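Local coordinates for protein endo-pectate lyase (Erwinia chrysanthemi, PDB 3B4N) that probably depolymerises polygalacturonate and methylated pectins with an endo mode of action, by calcium-dependent eliminative cleavage, at residues P306-E311 with Y325-D330; G288-I293 with T331-V336; S55-R60 with W85-V90. One frame throughout, in Å; residues are numbered along the deposited sequence.

Contact 1 of 3, residues P306-E311 with Y325-D330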
# COMPACT_ATOMS: atom_id res chain seq x y z
N PRO A 306 1.73 10.54 -14.71
CA PRO A 306 1.25 11.63 -13.85
C PRO A 306 2.37 12.39 -13.17
O PRO A 306 3.51 11.94 -13.15
CB PRO A 306 0.42 10.88 -12.82
CG PRO A 306 1.31 9.69 -12.55
CD PRO A 306 1.78 9.27 -13.96
N PRO A 307 2.07 13.58 -12.64
CA PRO A 307 3.11 14.34 -11.94
C PRO A 307 3.44 13.50 -10.71
O PRO A 307 2.55 12.85 -10.14
CB PRO A 307 2.42 15.66 -11.61
CG PRO A 307 0.97 15.35 -11.64
CD PRO A 307 0.83 14.37 -12.77
N VAL A 308 4.70 13.47 -10.30
CA VAL A 308 5.08 12.66 -9.15
C VAL A 308 5.02 13.46 -7.85
O VAL A 308 4.08 13.30 -7.07
CB VAL A 308 6.47 12.03 -9.40
CG1 VAL A 308 6.93 11.21 -8.20
CG2 VAL A 308 6.39 11.14 -10.64
N CYS A 309 5.99 14.34 -7.62
CA CYS A 309 5.98 15.13 -6.39
C CYS A 309 5.52 16.54 -6.68
O CYS A 309 6.05 17.21 -7.56
CB CYS A 309 7.39 15.17 -5.79
SG CYS A 309 7.55 15.93 -4.14
N GLU A 310 4.51 17.00 -5.95
CA GLU A 310 3.99 18.35 -6.14
C GLU A 310 4.13 19.11 -4.84
O GLU A 310 3.91 18.56 -3.75
CB GLU A 310 2.53 18.32 -6.57
CG GLU A 310 2.31 17.66 -7.93
CD GLU A 310 0.86 17.66 -8.37
OE1 GLU A 310 -0.01 17.32 -7.55
OE2 GLU A 310 0.60 18.00 -9.54
N GLU A 311 4.53 20.37 -4.95
CA GLU A 311 4.69 21.24 -3.79
C GLU A 311 3.46 22.11 -3.60
O GLU A 311 2.87 22.59 -4.57
CB GLU A 311 5.94 22.11 -3.95
CG GLU A 311 7.22 21.30 -3.80
CD GLU A 311 8.50 22.09 -3.97
OE1 GLU A 311 9.58 21.50 -3.75
OE2 GLU A 311 8.45 23.29 -4.34
N TYR A 325 1.81 24.72 -6.03
CA TYR A 325 2.91 25.30 -6.80
C TYR A 325 3.29 24.48 -8.03
O TYR A 325 3.86 25.01 -8.98
CB TYR A 325 4.13 25.48 -5.89
CG TYR A 325 3.88 26.39 -4.70
CD1 TYR A 325 4.04 25.92 -3.40
CD2 TYR A 325 3.49 27.71 -4.88
CE1 TYR A 325 3.83 26.76 -2.30
CE2 TYR A 325 3.27 28.55 -3.80
CZ TYR A 325 3.45 28.08 -2.51
OH TYR A 325 3.23 28.91 -1.43
N GLY A 326 2.99 23.18 -8.00
CA GLY A 326 3.29 22.33 -9.14
C GLY A 326 4.27 21.20 -8.91
O GLY A 326 4.84 21.06 -7.82
N GLU A 327 4.44 20.38 -9.94
CA GLU A 327 5.37 19.26 -9.89
C GLU A 327 6.81 19.75 -9.89
O GLU A 327 7.16 20.66 -10.65
CB GLU A 327 5.15 18.32 -11.07
CG GLU A 327 6.20 17.21 -11.14
CD GLU A 327 5.92 16.19 -12.23
OE1 GLU A 327 5.39 16.58 -13.29
OE2 GLU A 327 6.25 15.00 -12.02
N LYS A 328 7.63 19.14 -9.04
CA LYS A 328 9.03 19.52 -8.91
C LYS A 328 9.93 18.29 -8.90
O LYS A 328 9.50 17.19 -8.52
CB LYS A 328 9.26 20.27 -7.60
CG LYS A 328 8.32 21.43 -7.33
CD LYS A 328 8.54 22.57 -8.32
CE LYS A 328 7.67 23.75 -7.94
NZ LYS A 328 7.80 24.88 -8.90
N TRP A 329 11.17 18.50 -9.31
CA TRP A 329 12.18 17.45 -9.32
C TRP A 329 13.43 17.99 -8.67
O TRP A 329 13.77 19.16 -8.85
CB TRP A 329 12.54 17.03 -10.75
CG TRP A 329 11.42 16.50 -11.55
CD1 TRP A 329 10.62 17.21 -12.40
CD2 TRP A 329 10.98 15.14 -11.62
NE1 TRP A 329 9.71 16.37 -13.00
CE2 TRP A 329 9.91 15.10 -12.54
CE3 TRP A 329 11.39 13.95 -11.00
CZ2 TRP A 329 9.24 13.91 -12.85
CZ3 TRP A 329 10.73 12.77 -11.30
CH2 TRP A 329 9.66 12.76 -12.22
N ASP A 330 14.10 17.15 -7.90
CA ASP A 330 15.34 17.52 -7.24
C ASP A 330 15.33 18.86 -6.51
O ASP A 330 16.20 19.70 -6.71
CB ASP A 330 16.47 17.51 -8.28
CG ASP A 330 16.58 16.17 -8.99
OD1 ASP A 330 16.83 15.16 -8.31
OD2 ASP A 330 16.40 16.13 -10.23
O HOH W 1 5.96 13.03 -13.78
O HOH W 2 8.17 14.93 -9.43
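V308 and E327 join loop backbone to carboxylate: V308 N donates to E327 OE2 at 2.8 Å, nearly straight, yet reaching the oxygen from well above the carboxylate plane. E327 has CG anti to its backbone N (chi1 173°) and an extended chain beyond, and its head lies against P307, whose CB is 3.5 Å from E327 OE1. Two waters extend this network. One donates to both P306 O and E327 OE2; the other accepts from C309 N, donates to E327 OE2 and K328 O, and sits over the centre of the W329 ring. OE2 is thus gripped by three donors, an environment that would suit a charged carboxylate.

Backbone bonds carry the rest of the pairing. K328 N donates to C309 O (2.9 Å) and E311 N to G326 O (3.0 Å), while C309 O also receives a CA-H...O contact from E327 CA. E311 O accepts from Y325 N at 2.8 Å and, weakly, from G326 N.

Among the side chains, E311 and K328 cross at about a right angle, with K328 CG 3.4 Å from E311 CD. Their charges do not meet, for E311 OE2 and K328 NZ stay 4.9 Å apart; instead R285 forms a salt bridge with E311 OE2, and T331 OG1 hydrogen-bonds to E311 OE1. V308 CG2 touches W329 CH2 at 4.0 Å.

Y325 and G326 together facing E311 make a classic beta bulge, in an antiparallel hairpin whose strand 323-327 edges a sheet of the right-handed parallel beta-helix.

Contact 2 of 3, residues G288-I293 with T331-V336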
# COMPACT_ATOMS: atom_id res chain seq x y z
N GLY A 288 8.17 22.44 5.76
CA GLY A 288 9.38 21.64 5.75
C GLY A 288 9.24 20.18 5.36
O GLY A 288 10.17 19.40 5.58
N ASP A 289 8.10 19.81 4.79
CA ASP A 289 7.89 18.42 4.38
C ASP A 289 8.88 18.01 3.31
O ASP A 289 9.26 18.81 2.46
CB ASP A 289 6.51 18.23 3.76
CG ASP A 289 5.37 18.53 4.70
OD1 ASP A 289 5.58 18.74 5.92
OD2 ASP A 289 4.24 18.54 4.19
N VAL A 290 9.29 16.74 3.33
CA VAL A 290 10.20 16.26 2.30
C VAL A 290 9.79 14.87 1.86
O VAL A 290 9.63 13.97 2.69
CB VAL A 290 11.65 16.17 2.78
CG1 VAL A 290 12.55 15.73 1.61
CG2 VAL A 290 12.11 17.53 3.32
N ALA A 291 9.60 14.70 0.55
CA ALA A 291 9.25 13.40 -0.02
C ALA A 291 10.50 12.88 -0.71
O ALA A 291 11.04 13.54 -1.59
CB ALA A 291 8.13 13.54 -1.03
N THR A 292 10.97 11.71 -0.30
CA THR A 292 12.16 11.09 -0.88
C THR A 292 11.64 9.85 -1.60
O THR A 292 11.19 8.90 -0.96
CB THR A 292 13.15 10.73 0.24
OG1 THR A 292 13.55 11.94 0.90
CG2 THR A 292 14.39 10.05 -0.33
N ILE A 293 11.71 9.88 -2.93
CA ILE A 293 11.15 8.82 -3.78
C ILE A 293 12.08 8.19 -4.81
O ILE A 293 12.77 8.89 -5.55
CB ILE A 293 9.94 9.39 -4.57
CG1 ILE A 293 8.89 9.93 -3.60
CG2 ILE A 293 9.34 8.33 -5.48
CD1 ILE A 293 7.78 10.70 -4.29
N THR A 331 14.32 19.06 -5.66
CA THR A 331 14.26 20.27 -4.86
C THR A 331 14.40 19.87 -3.39
O THR A 331 14.44 18.67 -3.07
CB THR A 331 12.92 21.02 -5.03
OG1 THR A 331 11.84 20.20 -4.55
CG2 THR A 331 12.69 21.37 -6.49
N THR A 332 14.49 20.85 -2.51
CA THR A 332 14.63 20.59 -1.08
C THR A 332 13.49 19.71 -0.56
O THR A 332 13.71 18.78 0.20
CB THR A 332 14.61 21.92 -0.29
OG1 THR A 332 15.73 22.72 -0.68
CG2 THR A 332 14.67 21.65 1.22
N ASN A 333 12.28 20.02 -0.99
CA ASN A 333 11.11 19.30 -0.51
C ASN A 333 10.67 18.11 -1.36
O ASN A 333 9.95 17.25 -0.88
CB ASN A 333 9.98 20.30 -0.32
CG ASN A 333 10.41 21.46 0.54
OD1 ASN A 333 10.82 22.51 0.05
ND2 ASN A 333 10.35 21.26 1.85
N CYS A 334 11.10 18.08 -2.61
CA CYS A 334 10.79 16.98 -3.50
C CYS A 334 12.09 16.30 -3.88
O CYS A 334 12.71 16.62 -4.91
CB CYS A 334 10.06 17.47 -4.75
SG CYS A 334 8.29 17.79 -4.52
N LYS A 335 12.53 15.38 -3.03
CA LYS A 335 13.76 14.64 -3.25
C LYS A 335 13.48 13.44 -4.14
O LYS A 335 13.53 12.29 -3.70
CB LYS A 335 14.36 14.20 -1.91
CG LYS A 335 14.98 15.33 -1.09
CD LYS A 335 16.29 15.80 -1.71
CE LYS A 335 16.97 16.86 -0.86
NZ LYS A 335 18.26 17.31 -1.47
N VAL A 336 13.15 13.73 -5.38
CA VAL A 336 12.89 12.71 -6.37
C VAL A 336 13.57 13.17 -7.66
O VAL A 336 13.51 14.34 -8.03
CB VAL A 336 11.36 12.49 -6.60
CG1 VAL A 336 10.71 13.77 -7.10
CG2 VAL A 336 11.14 11.36 -7.59
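A291 pairs with C334 and T292 with K335 in parallel register, as neighbouring coils do in a right-handed parallel beta-helix. A291 takes part twice: A291 N donates to N333 O at 2.9 Å, and A291 O accepts from K335 N at 2.8 Å, in a more bent bond. Farther along, I293 N donates to K335 O at 3.1 Å.

The tight side is the one bearing A291, C334, I293 and V336, all buried. I293 and V336 lie side by side and point the same way. V336 has CG2 anti to its backbone N, and this branch meets I293 CB at 3.8 Å. C309, V308 and W329 close over this face.

The other face belongs to T292 and K335, both exposed. They also run side by side, but across this pair of segments the lysine packs through CB and CG: K335 CB lies 3.7 Å from T292 OG1, and K335 CG 3.7 Å from V290 CG1. The lysine chain bends at its second torsion (chi2 -73°). K335 is also the centre of an inverse gamma turn.

Before the strands pair, T331 OG1 accepts from C334 N in an ST motif. Beside it, the N333 amide spans the gap between the backbones, N333 ND2 donating to D289 O at 2.8 Å with that oxygen in the amide plane.

Contact 3 of 3, residues S55-R60 with W85-V90. With EDO (1,2-ethanediol), chain H.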
# COMPACT_ATOMS: atom_id res chain seq x y z
N SER A 55 -5.01 -28.17 -7.21
CA SER A 55 -4.53 -27.91 -5.86
C SER A 55 -3.31 -28.72 -5.42
O SER A 55 -2.76 -28.49 -4.34
CB SER A 55 -5.67 -28.15 -4.86
OG SER A 55 -6.03 -29.53 -4.86
N ASN A 56 -2.89 -29.67 -6.26
CA ASN A 56 -1.75 -30.53 -5.93
C ASN A 56 -0.43 -29.77 -5.97
O ASN A 56 0.05 -29.42 -7.05
CB ASN A 56 -1.71 -31.72 -6.89
CG ASN A 56 -0.71 -32.80 -6.48
OD1 ASN A 56 -0.67 -33.88 -7.06
ND2 ASN A 56 0.10 -32.50 -5.47
N PRO A 57 0.18 -29.52 -4.80
CA PRO A 57 1.45 -28.79 -4.79
C PRO A 57 2.55 -29.51 -5.56
O PRO A 57 3.46 -28.88 -6.09
CB PRO A 57 1.76 -28.66 -3.30
CG PRO A 57 1.13 -29.92 -2.71
CD PRO A 57 -0.20 -29.99 -3.45
N ASP A 58 2.47 -30.83 -5.63
CA ASP A 58 3.51 -31.57 -6.33
C ASP A 58 3.52 -31.29 -7.84
O ASP A 58 4.51 -31.56 -8.51
CB ASP A 58 3.33 -33.07 -6.09
CG ASP A 58 3.66 -33.49 -4.67
OD1 ASP A 58 3.65 -34.71 -4.42
OD2 ASP A 58 3.92 -32.63 -3.81
N LEU A 59 2.42 -30.74 -8.35
CA LEU A 59 2.31 -30.43 -9.77
C LEU A 59 2.52 -28.96 -10.10
O LEU A 59 2.45 -28.57 -11.26
CB LEU A 59 0.94 -30.86 -10.30
CG LEU A 59 0.66 -32.37 -10.22
CD1 LEU A 59 -0.74 -32.64 -10.76
CD2 LEU A 59 1.71 -33.13 -11.01
N ARG A 60 2.78 -28.14 -9.08
CA ARG A 60 2.97 -26.72 -9.33
C ARG A 60 4.26 -26.49 -10.11
O ARG A 60 5.22 -27.26 -9.99
CB ARG A 60 3.01 -25.94 -8.01
CG ARG A 60 4.28 -26.14 -7.21
CD ARG A 60 4.09 -25.68 -5.76
NE ARG A 60 5.18 -26.15 -4.91
CZ ARG A 60 5.11 -26.23 -3.59
NH1 ARG A 60 3.99 -25.86 -2.96
NH2 ARG A 60 6.13 -26.71 -2.89
N TRP A 85 -3.95 -22.18 -8.72
CA TRP A 85 -3.45 -22.23 -7.36
C TRP A 85 -2.05 -21.64 -7.44
O TRP A 85 -1.30 -21.90 -8.39
CB TRP A 85 -3.37 -23.66 -6.83
CG TRP A 85 -4.67 -24.19 -6.30
CD1 TRP A 85 -5.03 -24.32 -5.00
CD2 TRP A 85 -5.79 -24.61 -7.08
NE1 TRP A 85 -6.31 -24.80 -4.91
CE2 TRP A 85 -6.80 -24.99 -6.17
CE3 TRP A 85 -6.03 -24.71 -8.45
CZ2 TRP A 85 -8.05 -25.45 -6.59
CZ3 TRP A 85 -7.28 -25.18 -8.88
CH2 TRP A 85 -8.27 -25.54 -7.94
N TYR A 86 -1.71 -20.84 -6.43
CA TYR A 86 -0.40 -20.21 -6.35
C TYR A 86 0.26 -20.46 -5.01
O TYR A 86 -0.40 -20.63 -3.99
CB TYR A 86 -0.53 -18.69 -6.50
CG TYR A 86 -1.01 -18.21 -7.84
CD1 TYR A 86 -0.12 -17.90 -8.86
CD2 TYR A 86 -2.37 -18.00 -8.06
CE1 TYR A 86 -0.57 -17.38 -10.08
CE2 TYR A 86 -2.83 -17.49 -9.27
CZ TYR A 86 -1.93 -17.18 -10.27
OH TYR A 86 -2.39 -16.68 -11.46
N TRP A 87 1.59 -20.48 -5.04
CA TRP A 87 2.43 -20.62 -3.84
C TRP A 87 3.62 -19.71 -4.08
O TRP A 87 4.04 -19.50 -5.21
CB TRP A 87 3.00 -22.03 -3.68
CG TRP A 87 2.04 -23.11 -3.36
CD1 TRP A 87 1.77 -23.64 -2.13
CD2 TRP A 87 1.24 -23.83 -4.29
NE1 TRP A 87 0.86 -24.66 -2.24
CE2 TRP A 87 0.52 -24.80 -3.56
CE3 TRP A 87 1.06 -23.76 -5.68
CZ2 TRP A 87 -0.36 -25.70 -4.17
CZ3 TRP A 87 0.18 -24.65 -6.29
CH2 TRP A 87 -0.52 -25.61 -5.53
N VAL A 88 4.18 -19.17 -3.00
CA VAL A 88 5.38 -18.36 -3.10
C VAL A 88 6.43 -19.03 -2.21
O VAL A 88 6.17 -19.35 -1.05
CB VAL A 88 5.16 -16.91 -2.65
CG1 VAL A 88 6.50 -16.20 -2.47
CG2 VAL A 88 4.33 -16.17 -3.71
N ASP A 89 7.59 -19.28 -2.79
CA ASP A 89 8.71 -19.91 -2.11
C ASP A 89 9.76 -18.84 -1.83
O ASP A 89 10.36 -18.29 -2.75
CB ASP A 89 9.30 -20.99 -3.02
CG ASP A 89 10.40 -21.80 -2.36
OD1 ASP A 89 10.94 -22.70 -3.05
OD2 ASP A 89 10.73 -21.55 -1.19
N VAL A 90 9.94 -18.52 -0.55
CA VAL A 90 10.95 -17.54 -0.15
C VAL A 90 12.22 -18.36 0.09
O VAL A 90 12.25 -19.24 0.96
CB VAL A 90 10.49 -16.78 1.11
CG1 VAL A 90 11.59 -15.87 1.61
CG2 VAL A 90 9.24 -15.97 0.79
C1 EDO H . 7.64 -27.34 -6.63
O1 EDO H . 9.13 -27.25 -6.26
C2 EDO H . 7.01 -28.73 -6.45
O2 EDO H . 7.00 -29.07 -4.92
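The W85 indole carries the backbone of S55 on one face, and the W87 indole carries R60. Over W85 the CH-pi contact is centred: S55 CA stands 3.5 Å from the centroid of the five-membered ring, 1° off its normal, while S55 CB comes within 3.4 Å of W85 NE1. For W87, R60 NH1 lies above one face, offset toward the rim and 3.2 Å from W87 CD1. S55 O sits at the edge of the same ring, in its plane. W87 NE1 in turn lies at the edge of the R60 guanidinium, in plane; both groups are donors, so no hydrogen bond forms.

R60 makes a cation-pi contact with its guanidinium tilted, 70° from the indole plane, and R60 CZ is 4.4 Å from the five-membered ring centroid of W87. R60 CG lies between the backbone N and the carbonyl carbon (chi1 73°), and the chain then extends across the indole, adding a CH-pi contact from CD. P57 CB touches W87 CZ2 at 3.7 Å. R60 NH2 makes a weak hydrogen bond to O2 of an ethanediol, probably from the crystallisation liquor.

Segment 55-60, with its 3-10 turn, links strands 44-52 and 61-66 of a four-stranded antiparallel sheet. Strand 85-92 runs between 44-52 and 97-104, turning W85 and W87 to this loop, while Y86 and V88 pack on strand 32-39, consistent with a beta-sandwich such as fibronectin type III.

Contacts 1 and 2 form one unit, their centres 9 Å apart. The C309 SG-C334 SG disulfide, 2.0 Å long, ties them covalently and fastens the hairpin to the neighbouring coil of the beta-helix, with the E311-T331 pair as a second, polar tie. Along the chain, contact 1 is nested within the loop that contact 2 closes. Contact 3 belongs to the N-terminal sheet on the opposite side of the chain's centre, 43 Å from contact 1 and 42 Å from contact 2 between centres. All three lie away from the calcium site of D191, I192, N213 and Y218 and from the zinc sites.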